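Local structure of dual specificity protein phosphatase 18 (Homo sapiens, 2ESB) at residues L20-T24 with W133-R138; L79-F83 with A113-A117; R142-W148 with M173-Y178. The protein removes phosphate from phosphorylated tyrosine, serine and threonine residues, preferring phosphotyrosine and doubly phosphorylated forms over phosphothreonine in synthetic MAP kinase peptides. All coordinates share one frame; numbering follows the deposited sequence.

Each contact brings one side chain near that of Cys-104, the predicted phosphocysteine residue: Arg-138 (about 7 Å), Leu-79 (about 8 Å) and Pro-143 (about 9 Å). Contact 1 joins edge strand 21-24 to helix 127-137. Along the chain, contact 2 is nested inside the loop that contact 1 closes; it packs 79-83 on helix 110-122. It touches contact 1 where Ile-23 and Thr-134 meet Cys-115, the centres about 16 Å apart. Contact 3, in series with both, ties the start of helix 145-159 to 173-178. It meets contact 2, about 14 Å away between centres, through Phe-147 and Leu-79. The side chain of Arg-142 is about 7 Å from a bound HEPES molecule.

Contact 1: L20-T24 with W133-R138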
loop_
_atom_site.group_PDB
_atom_site.type_symbol
_atom_site.label_atom_id
_atom_site.label_comp_id
_atom_site.label_asym_id
_atom_site.label_seq_id
_atom_site.Cartn_x
_atom_site.Cartn_y
_atom_site.Cartn_z
ATOM N N LEU A 20 -11.789 -6.079 4.309
ATOM C CA LEU A 20 -10.391 -6.239 3.938
ATOM C C LEU A 20 -10.272 -6.680 2.488
ATOM O O LEU A 20 -10.872 -7.674 2.086
ATOM C CB LEU A 20 -9.720 -7.286 4.825
ATOM C CG LEU A 20 -9.056 -6.847 6.129
ATOM C CD1 LEU A 20 -9.939 -5.884 6.900
ATOM C CD2 LEU A 20 -8.745 -8.092 6.951
ATOM N N SER A 21 -9.507 -5.931 1.705
ATOM C CA SER A 21 -9.281 -6.288 0.312
ATOM C C SER A 21 -8.019 -7.146 0.255
ATOM O O SER A 21 -6.916 -6.669 0.524
ATOM C CB SER A 21 -9.095 -5.033 -0.540
ATOM O OG SER A 21 -10.213 -4.161 -0.420
ATOM N N GLN A 22 -8.170 -8.419 -0.091
ATOM C CA GLN A 22 -7.007 -9.281 -0.158
ATOM C C GLN A 22 -6.212 -9.022 -1.438
ATOM O O GLN A 22 -6.769 -9.017 -2.533
ATOM C CB GLN A 22 -7.417 -10.754 -0.075
ATOM C CG GLN A 22 -6.197 -11.678 -0.067
ATOM C CD GLN A 22 -6.512 -13.099 0.384
ATOM O OE1 GLN A 22 -7.627 -13.577 0.243
ATOM N NE2 GLN A 22 -5.511 -13.778 0.912
ATOM N N ILE A 23 -4.907 -8.800 -1.301
ATOM C CA ILE A 23 -4.078 -8.529 -2.471
ATOM C C ILE A 23 -3.258 -9.756 -2.857
ATOM O O ILE A 23 -3.136 -10.072 -4.039
ATOM C CB ILE A 23 -3.126 -7.342 -2.235
ATOM C CG1 ILE A 23 -3.889 -6.153 -1.639
ATOM C CG2 ILE A 23 -2.462 -6.943 -3.553
ATOM C CD1 ILE A 23 -5.132 -5.732 -2.420
ATOM N N THR A 24 -2.686 -10.439 -1.869
ATOM C CA THR A 24 -1.903 -11.643 -2.134
ATOM C C THR A 24 -2.274 -12.632 -1.047
ATOM O O THR A 24 -3.136 -12.349 -0.225
ATOM C CB THR A 24 -0.386 -11.396 -2.046
ATOM O OG1 THR A 24 -0.028 -11.190 -0.676
ATOM C CG2 THR A 24 0.022 -10.160 -2.886
ATOM N N TRP A 133 -3.485 -5.023 -11.045
ATOM C CA TRP A 133 -3.801 -6.078 -10.091
ATOM C C TRP A 133 -4.429 -5.510 -8.816
ATOM O O TRP A 133 -5.486 -5.963 -8.381
ATOM C CB TRP A 133 -2.531 -6.864 -9.729
ATOM C CG TRP A 133 -2.764 -7.907 -8.645
ATOM C CD1 TRP A 133 -2.644 -7.732 -7.284
ATOM C CD2 TRP A 133 -3.247 -9.241 -8.835
ATOM N NE1 TRP A 133 -3.033 -8.885 -6.616
ATOM C CE2 TRP A 133 -3.408 -9.822 -7.548
ATOM C CE3 TRP A 133 -3.564 -10.006 -9.966
ATOM C CZ2 TRP A 133 -3.874 -11.128 -7.369
ATOM C CZ3 TRP A 133 -4.028 -11.309 -9.783
ATOM C CH2 TRP A 133 -4.177 -11.853 -8.496
ATOM N N THR A 134 -3.785 -4.513 -8.220
ATOM C CA THR A 134 -4.305 -3.947 -6.975
ATOM C C THR A 134 -5.679 -3.322 -7.165
ATOM O O THR A 134 -6.583 -3.512 -6.337
ATOM C CB THR A 134 -3.306 -2.920 -6.370
ATOM O OG1 THR A 134 -2.044 -3.569 -6.140
ATOM C CG2 THR A 134 -3.823 -2.384 -5.035
ATOM N N LYS A 135 -5.842 -2.589 -8.260
ATOM C CA LYS A 135 -7.116 -1.943 -8.580
ATOM C C LYS A 135 -8.214 -3.009 -8.739
ATOM O O LYS A 135 -9.374 -2.787 -8.367
ATOM C CB LYS A 135 -6.954 -1.122 -9.869
ATOM C CG LYS A 135 -8.238 -0.583 -10.466
ATOM C CD LYS A 135 -8.568 0.787 -9.947
ATOM C CE LYS A 135 -9.719 1.378 -10.741
ATOM N NZ LYS A 135 -10.081 2.720 -10.242
ATOM N N SER A 136 -7.851 -4.164 -9.288
ATOM C CA SER A 136 -8.814 -5.257 -9.451
ATOM C C SER A 136 -9.217 -5.781 -8.075
ATOM O O SER A 136 -10.367 -6.149 -7.862
ATOM C CB SER A 136 -8.217 -6.409 -10.262
ATOM O OG SER A 136 -7.926 -5.996 -11.585
ATOM N N CYS A 137 -8.274 -5.812 -7.139
ATOM C CA CYS A 137 -8.584 -6.297 -5.795
ATOM C C CYS A 137 -9.330 -5.266 -4.967
ATOM O O CYS A 137 -10.174 -5.618 -4.146
ATOM C CB CYS A 137 -7.316 -6.669 -5.031
ATOM S SG CYS A 137 -6.327 -7.961 -5.756
ATOM N N ARG A 138 -9.005 -3.992 -5.170
ATOM C CA ARG A 138 -9.644 -2.920 -4.410
ATOM C C ARG A 138 -9.838 -1.740 -5.353
ATOM O O ARG A 138 -8.982 -0.868 -5.450
ATOM C CB ARG A 138 -8.753 -2.514 -3.227
ATOM C CG ARG A 138 -9.396 -1.543 -2.248
ATOM C CD ARG A 138 -8.440 -1.199 -1.106
ATOM N NE ARG A 138 -8.997 -0.205 -0.183
ATOM C CZ ARG A 138 -9.947 -0.457 0.713
ATOM N NH1 ARG A 138 -10.455 -1.673 0.822
ATOM N NH2 ARG A 138 -10.391 0.510 1.506
HETATM O O HOH W 1 -12.061 -4.885 -2.210
#
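Ile-23 and Trp-133 run past each other in opposite senses, and the indole presents its N-H edge to the strand. NE1 donates to Ile-23 O over 2.8 Å; the oxygen lies close to the ring plane, although the N-H...O angle of 153° shows some bending. With CG anti to the backbone N (chi1 175°), the indole is carried out from the helix toward the strand, with NE1 leading. Beside the bond, Ile-23 CG2 rests 3.8 Å from Trp-133 CD1. The other branch of the isoleucine ends at CD1, 3.5 Å from Cys-137 CB, so both branches touch the helix. In the alpha/beta fold of the protein tyrosine phosphatases, this pairs edge strand 21-24 of the mixed sheet with the C-terminal end of helix 127-137, the short axes running at 152°. Just beyond that helix, Arg-138 stretches its chain, extended from CG to NE, alongside Ser-21 and meets the hydroxyl with the edge of its guanidinium. NH1 donates to Ser-21 OG at 2.8 Å, with the oxygen in the guanidinium plane. A water bridges the same OG to Cys-137 O, giving the hydroxyl a second polar neighbour. NE and NH2 of Arg-138 are bonded to the carbonyls of Gly-107 and Ala-106 in the phosphate-binding loop after Cys-104, so one planar group connects Ser-21 to the backbone of the active-site loop.

Contact 2: L79-F83 with A113-A117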
loop_
_atom_site.group_PDB
_atom_site.type_symbol
_atom_site.label_atom_id
_atom_site.label_comp_id
_atom_site.label_asym_id
_atom_site.label_seq_id
_atom_site.Cartn_x
_atom_site.Cartn_y
_atom_site.Cartn_z
ATOM N N LEU A 79 6.775 9.112 1.387
ATOM C CA LEU A 79 6.406 7.723 1.624
ATOM C C LEU A 79 7.503 6.847 1.052
ATOM O O LEU A 79 7.750 5.744 1.545
ATOM C CB LEU A 79 5.096 7.369 0.923
ATOM C CG LEU A 79 3.927 6.817 1.736
ATOM C CD1 LEU A 79 2.941 6.206 0.753
ATOM C CD2 LEU A 79 4.381 5.775 2.758
ATOM N N CYS A 80 8.149 7.343 -0.001
ATOM C CA CYS A 80 9.231 6.615 -0.664
ATOM C C CYS A 80 10.314 6.124 0.294
ATOM O O CYS A 80 10.925 5.082 0.044
ATOM C CB CYS A 80 9.870 7.476 -1.760
ATOM S SG CYS A 80 10.468 9.076 -1.191
ATOM N N ASP A 81 10.557 6.844 1.390
ATOM C CA ASP A 81 11.584 6.386 2.339
ATOM C C ASP A 81 11.200 5.064 2.993
ATOM O O ASP A 81 12.043 4.368 3.564
ATOM C CB ASP A 81 11.846 7.427 3.425
ATOM C CG ASP A 81 12.363 8.734 2.862
ATOM O OD1 ASP A 81 12.957 8.716 1.765
ATOM O OD2 ASP A 81 12.181 9.776 3.521
ATOM N N PHE A 82 9.929 4.699 2.894
ATOM C CA PHE A 82 9.482 3.451 3.487
ATOM C C PHE A 82 9.239 2.320 2.487
ATOM O O PHE A 82 8.943 1.204 2.899
ATOM C CB PHE A 82 8.211 3.680 4.313
ATOM C CG PHE A 82 8.418 4.583 5.489
ATOM C CD1 PHE A 82 8.289 5.958 5.355
ATOM C CD2 PHE A 82 8.767 4.057 6.728
ATOM C CE1 PHE A 82 8.505 6.802 6.445
ATOM C CE2 PHE A 82 8.986 4.891 7.827
ATOM C CZ PHE A 82 8.855 6.266 7.683
ATOM N N PHE A 83 9.367 2.598 1.193
ATOM C CA PHE A 83 9.134 1.576 0.165
ATOM C C PHE A 83 9.889 0.265 0.412
ATOM O O PHE A 83 9.284 -0.796 0.494
ATOM C CB PHE A 83 9.516 2.104 -1.229
ATOM C CG PHE A 83 8.537 3.097 -1.815
ATOM C CD1 PHE A 83 8.846 3.767 -3.001
ATOM C CD2 PHE A 83 7.317 3.359 -1.199
ATOM C CE1 PHE A 83 7.951 4.686 -3.570
ATOM C CE2 PHE A 83 6.411 4.279 -1.761
ATOM C CZ PHE A 83 6.736 4.941 -2.950
ATOM N N ALA A 113 -0.150 2.875 -2.053
ATOM C CA ALA A 113 1.175 3.149 -2.604
ATOM C C ALA A 113 2.215 2.169 -2.074
ATOM O O ALA A 113 3.075 1.695 -2.828
ATOM C CB ALA A 113 1.596 4.585 -2.280
ATOM N N LEU A 114 2.153 1.856 -0.780
ATOM C CA LEU A 114 3.122 0.910 -0.224
ATOM C C LEU A 114 2.887 -0.482 -0.802
ATOM O O LEU A 114 3.833 -1.244 -1.025
ATOM C CB LEU A 114 3.045 0.871 1.307
ATOM C CG LEU A 114 3.583 2.132 1.999
ATOM C CD1 LEU A 114 3.782 1.865 3.471
ATOM C CD2 LEU A 114 4.919 2.533 1.390
ATOM N N CYS A 115 1.621 -0.807 -1.049
ATOM C CA CYS A 115 1.280 -2.096 -1.629
ATOM C C CYS A 115 1.896 -2.205 -3.030
ATOM O O CYS A 115 2.479 -3.234 -3.374
ATOM C CB CYS A 115 -0.237 -2.261 -1.710
ATOM S SG CYS A 115 -0.748 -3.791 -2.576
ATOM N N LEU A 116 1.774 -1.143 -3.832
ATOM C CA LEU A 116 2.342 -1.158 -5.180
ATOM C C LEU A 116 3.853 -1.363 -5.128
ATOM O O LEU A 116 4.407 -2.128 -5.918
ATOM C CB LEU A 116 2.026 0.145 -5.933
ATOM C CG LEU A 116 0.543 0.458 -6.161
ATOM C CD1 LEU A 116 0.412 1.744 -6.971
ATOM C CD2 LEU A 116 -0.136 -0.708 -6.891
ATOM N N ALA A 117 4.519 -0.693 -4.190
ATOM C CA ALA A 117 5.963 -0.828 -4.067
ATOM C C ALA A 117 6.316 -2.268 -3.729
ATOM O O ALA A 117 7.257 -2.842 -4.291
ATOM C CB ALA A 117 6.510 0.124 -2.977
HETATM O O HOH W 2 6.226 -1.031 0.702
#
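Leu-79 opens the contact by spreading its two methyl groups over helix 110-122, the helix that follows the phosphate-binding loop in the protein tyrosine phosphatase fold. CD1 lies 3.7 Å from Ala-113 CB, and CD2 sits 3.6 Å from Leu-114 CD2, so a single side chain bridges successive residues of the helix. The leucines cross obliquely, CD2 of Leu-79 also approaching CG of its partner. Val-52 packs against both of them, and Val-71 adds to the enclosure of Leu-79.

Cys-80 takes part indirectly. Its CA stands 3.5 Å above the centre of the Phe-83 ring and so backs the aromatic group that meets the helix. The local fold allows this: residues 79-81 have helical backbone angles, Phe-82 N bonds to Leu-79 O, and Phe-83 N bonds to Cys-80 O, just where helix 83-95 begins. Phe-82 contributes little: its ring leads away, and its nearest atoms, C and CB, lie about 4.5 Å from Leu-114 CD2.

Phe-83 carries the far end. Its CG is anti to the carbonyl carbon (chi1 -74°), which swings the ring back beneath Cys-80 and across to the helix. On the face opposite Cys-80, Ala-117 CB makes a CH-pi contact, 4.1 Å from the ring centroid and 27° off the normal. Leu-114 CD2 comes in at the ring edge instead, 3.6 Å from CD2 of Phe-83. The phenyl is therefore fixed on two faces and one edge, and helix 145-159 adds Leu-151 and Tyr-154 around it. The two backbones are also bridged by a water, which donates to Phe-83 O at 3.1 Å and to Leu-114 O at 3.0 Å.

Contact 3: R142-W148 with M173-Y178; sequences RPNSGFW and MIPDIY
Arg-142 reaches across to Tyr-178 and can be followed outward along its chain. CB and then CG pass the phenol oxygen, CG at 3.8 Å from Tyr-178 OH. A bend at chi3 (-76°) turns the chain over the ring, bringing NE above CZ of the tyrosine. At the tip the guanidinium lies flat on the phenol: Arg-142 CZ is 3.8 Å from the ring centroid, and the planes differ by 11°. NH1 sits 3.7 Å from CD2 while NH2 sits equally close to CD1, so the two nitrogens straddle the ring in a cation-pi stack. Tyr-178 OH accepts from Trp-148 NE1 at 3.1 Å, a bent bond of 136°; Pro-143 CD packs on the same oxygen. Ile-177 CD1 lies 4.0 Å from Trp-148 CH2. Farther along, Ser-145 OG donates to Met-173 O at 2.7 Å. Asn-144 OD1 accepts from Phe-147 N, an N-cap bond that marks the start of helix 145-159. A cation-pi stack and an indole-to-phenol bond thus tie the N-capped start of this helix in the phosphatase fold to the 3-10 turn 176-178 that follows strand 174-175 of the two-stranded antiparallel sheet.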
loop_
_atom_site.group_PDB
_atom_site.type_symbol
_atom_site.label_atom_id
_atom_site.label_comp_id
_atom_site.label_asym_id
_atom_site.label_seq_id
_atom_site.Cartn_x
_atom_site.Cartn_y
_atom_site.Cartn_z
ATOM N N ARG A 142 -6.309 4.891 -5.191
ATOM C CA ARG A 142 -5.906 6.031 -5.997
ATOM C C ARG A 142 -4.811 6.836 -5.305
ATOM O O ARG A 142 -5.085 7.814 -4.624
ATOM C CB ARG A 142 -7.112 6.932 -6.295
ATOM C CG ARG A 142 -6.739 8.216 -7.043
ATOM C CD ARG A 142 -7.913 8.853 -7.769
ATOM N NE ARG A 142 -8.242 8.126 -8.991
ATOM C CZ ARG A 142 -8.240 8.657 -10.212
ATOM N NH1 ARG A 142 -7.926 9.935 -10.390
ATOM N NH2 ARG A 142 -8.547 7.904 -11.258
ATOM N N PRO A 143 -3.546 6.427 -5.472
ATOM C CA PRO A 143 -2.445 7.158 -4.839
ATOM C C PRO A 143 -2.441 8.616 -5.332
ATOM O O PRO A 143 -2.780 8.877 -6.492
ATOM C CB PRO A 143 -1.211 6.409 -5.333
ATOM C CG PRO A 143 -1.716 4.996 -5.533
ATOM C CD PRO A 143 -3.054 5.242 -6.198
ATOM N N ASN A 144 -2.063 9.562 -4.474
ATOM C CA ASN A 144 -2.019 10.952 -4.921
ATOM C C ASN A 144 -0.871 11.064 -5.914
ATOM O O ASN A 144 0.002 10.190 -5.954
ATOM C CB ASN A 144 -1.859 11.933 -3.737
ATOM C CG ASN A 144 -0.485 11.874 -3.074
ATOM O OD1 ASN A 144 0.550 12.057 -3.722
ATOM N ND2 ASN A 144 -0.476 11.643 -1.760
ATOM N N SER A 145 -0.876 12.116 -6.733
ATOM C CA SER A 145 0.157 12.294 -7.749
ATOM C C SER A 145 1.606 12.288 -7.267
ATOM O O SER A 145 2.506 11.857 -7.998
ATOM C CB SER A 145 -0.123 13.570 -8.565
ATOM O OG SER A 145 -1.255 13.367 -9.400
ATOM N N GLY A 146 1.850 12.771 -6.058
ATOM C CA GLY A 146 3.213 12.762 -5.549
ATOM C C GLY A 146 3.677 11.328 -5.306
ATOM O O GLY A 146 4.834 10.979 -5.548
ATOM N N PHE A 147 2.776 10.486 -4.816
ATOM C CA PHE A 147 3.129 9.093 -4.572
ATOM C C PHE A 147 3.393 8.401 -5.918
ATOM O O PHE A 147 4.246 7.526 -6.017
ATOM C CB PHE A 147 2.002 8.384 -3.803
ATOM C CG PHE A 147 1.822 8.876 -2.379
ATOM C CD1 PHE A 147 0.693 8.517 -1.642
ATOM C CD2 PHE A 147 2.786 9.684 -1.776
ATOM C CE1 PHE A 147 0.524 8.954 -0.320
ATOM C CE2 PHE A 147 2.634 10.129 -0.458
ATOM C CZ PHE A 147 1.501 9.765 0.273
ATOM N N TRP A 148 2.666 8.798 -6.957
ATOM C CA TRP A 148 2.892 8.210 -8.269
ATOM C C TRP A 148 4.308 8.538 -8.749
ATOM O O TRP A 148 5.022 7.665 -9.244
ATOM C CB TRP A 148 1.850 8.702 -9.278
ATOM C CG TRP A 148 0.597 7.882 -9.242
ATOM C CD1 TRP A 148 -0.621 8.257 -8.763
ATOM C CD2 TRP A 148 0.460 6.522 -9.675
ATOM N NE1 TRP A 148 -1.514 7.213 -8.864
ATOM C CE2 TRP A 148 -0.874 6.136 -9.422
ATOM C CE3 TRP A 148 1.340 5.591 -10.252
ATOM C CZ2 TRP A 148 -1.355 4.852 -9.725
ATOM C CZ3 TRP A 148 0.863 4.313 -10.553
ATOM C CH2 TRP A 148 -0.472 3.957 -10.288
ATOM N N MET A 173 -0.546 17.328 -12.954
ATOM C CA MET A 173 0.155 16.083 -13.261
ATOM C C MET A 173 -0.578 14.847 -12.760
ATOM O O MET A 173 -1.055 14.805 -11.629
ATOM C CB MET A 173 1.553 16.104 -12.646
ATOM C CG MET A 173 2.426 17.240 -13.130
ATOM S SD MET A 173 2.907 17.019 -14.835
ATOM C CE MET A 173 4.473 16.232 -14.627
ATOM N N ILE A 174 -0.660 13.838 -13.610
ATOM C CA ILE A 174 -1.311 12.587 -13.249
ATOM C C ILE A 174 -0.576 11.483 -13.981
ATOM O O ILE A 174 0.122 11.747 -14.959
ATOM C CB ILE A 174 -2.782 12.547 -13.721
ATOM C CG1 ILE A 174 -2.830 12.677 -15.250
ATOM C CG2 ILE A 174 -3.580 13.660 -13.051
ATOM C CD1 ILE A 174 -4.209 12.687 -15.839
ATOM N N PRO A 175 -0.699 10.236 -13.508
ATOM C CA PRO A 175 -0.031 9.113 -14.180
ATOM C C PRO A 175 -0.803 8.968 -15.482
ATOM O O PRO A 175 -2.011 9.239 -15.498
ATOM C CB PRO A 175 -0.299 7.914 -13.264
ATOM C CG PRO A 175 -0.863 8.487 -12.012
ATOM C CD PRO A 175 -1.498 9.790 -12.358
ATOM N N ASP A 176 -0.147 8.554 -16.567
ATOM C CA ASP A 176 -0.878 8.429 -17.824
ATOM C C ASP A 176 -2.066 7.472 -17.693
ATOM O O ASP A 176 -3.073 7.621 -18.393
ATOM C CB ASP A 176 0.048 8.011 -18.985
ATOM C CG ASP A 176 1.021 6.905 -18.614
ATOM O OD1 ASP A 176 0.751 6.130 -17.679
ATOM O OD2 ASP A 176 2.067 6.804 -19.285
ATOM N N ILE A 177 -1.952 6.517 -16.773
ATOM C CA ILE A 177 -3.009 5.543 -16.490
ATOM C C ILE A 177 -4.354 6.229 -16.269
ATOM O O ILE A 177 -5.407 5.641 -16.511
ATOM C CB ILE A 177 -2.705 4.756 -15.188
ATOM C CG1 ILE A 177 -1.474 3.876 -15.371
ATOM C CG2 ILE A 177 -3.904 3.916 -14.792
ATOM C CD1 ILE A 177 -1.093 3.124 -14.107
ATOM N N TYR A 178 -4.325 7.458 -15.770
ATOM C CA TYR A 178 -5.565 8.168 -15.502
ATOM C C TYR A 178 -6.083 8.975 -16.687
ATOM O O TYR A 178 -7.042 9.738 -16.545
ATOM C CB TYR A 178 -5.399 9.075 -14.282
ATOM C CG TYR A 178 -5.126 8.335 -12.986
ATOM C CD1 TYR A 178 -5.343 6.957 -12.875
ATOM C CD2 TYR A 178 -4.673 9.022 -11.860
ATOM C CE1 TYR A 178 -5.112 6.283 -11.660
ATOM C CE2 TYR A 178 -4.442 8.367 -10.656
ATOM C CZ TYR A 178 -4.663 7.003 -10.563
ATOM O OH TYR A 178 -4.434 6.380 -9.364
#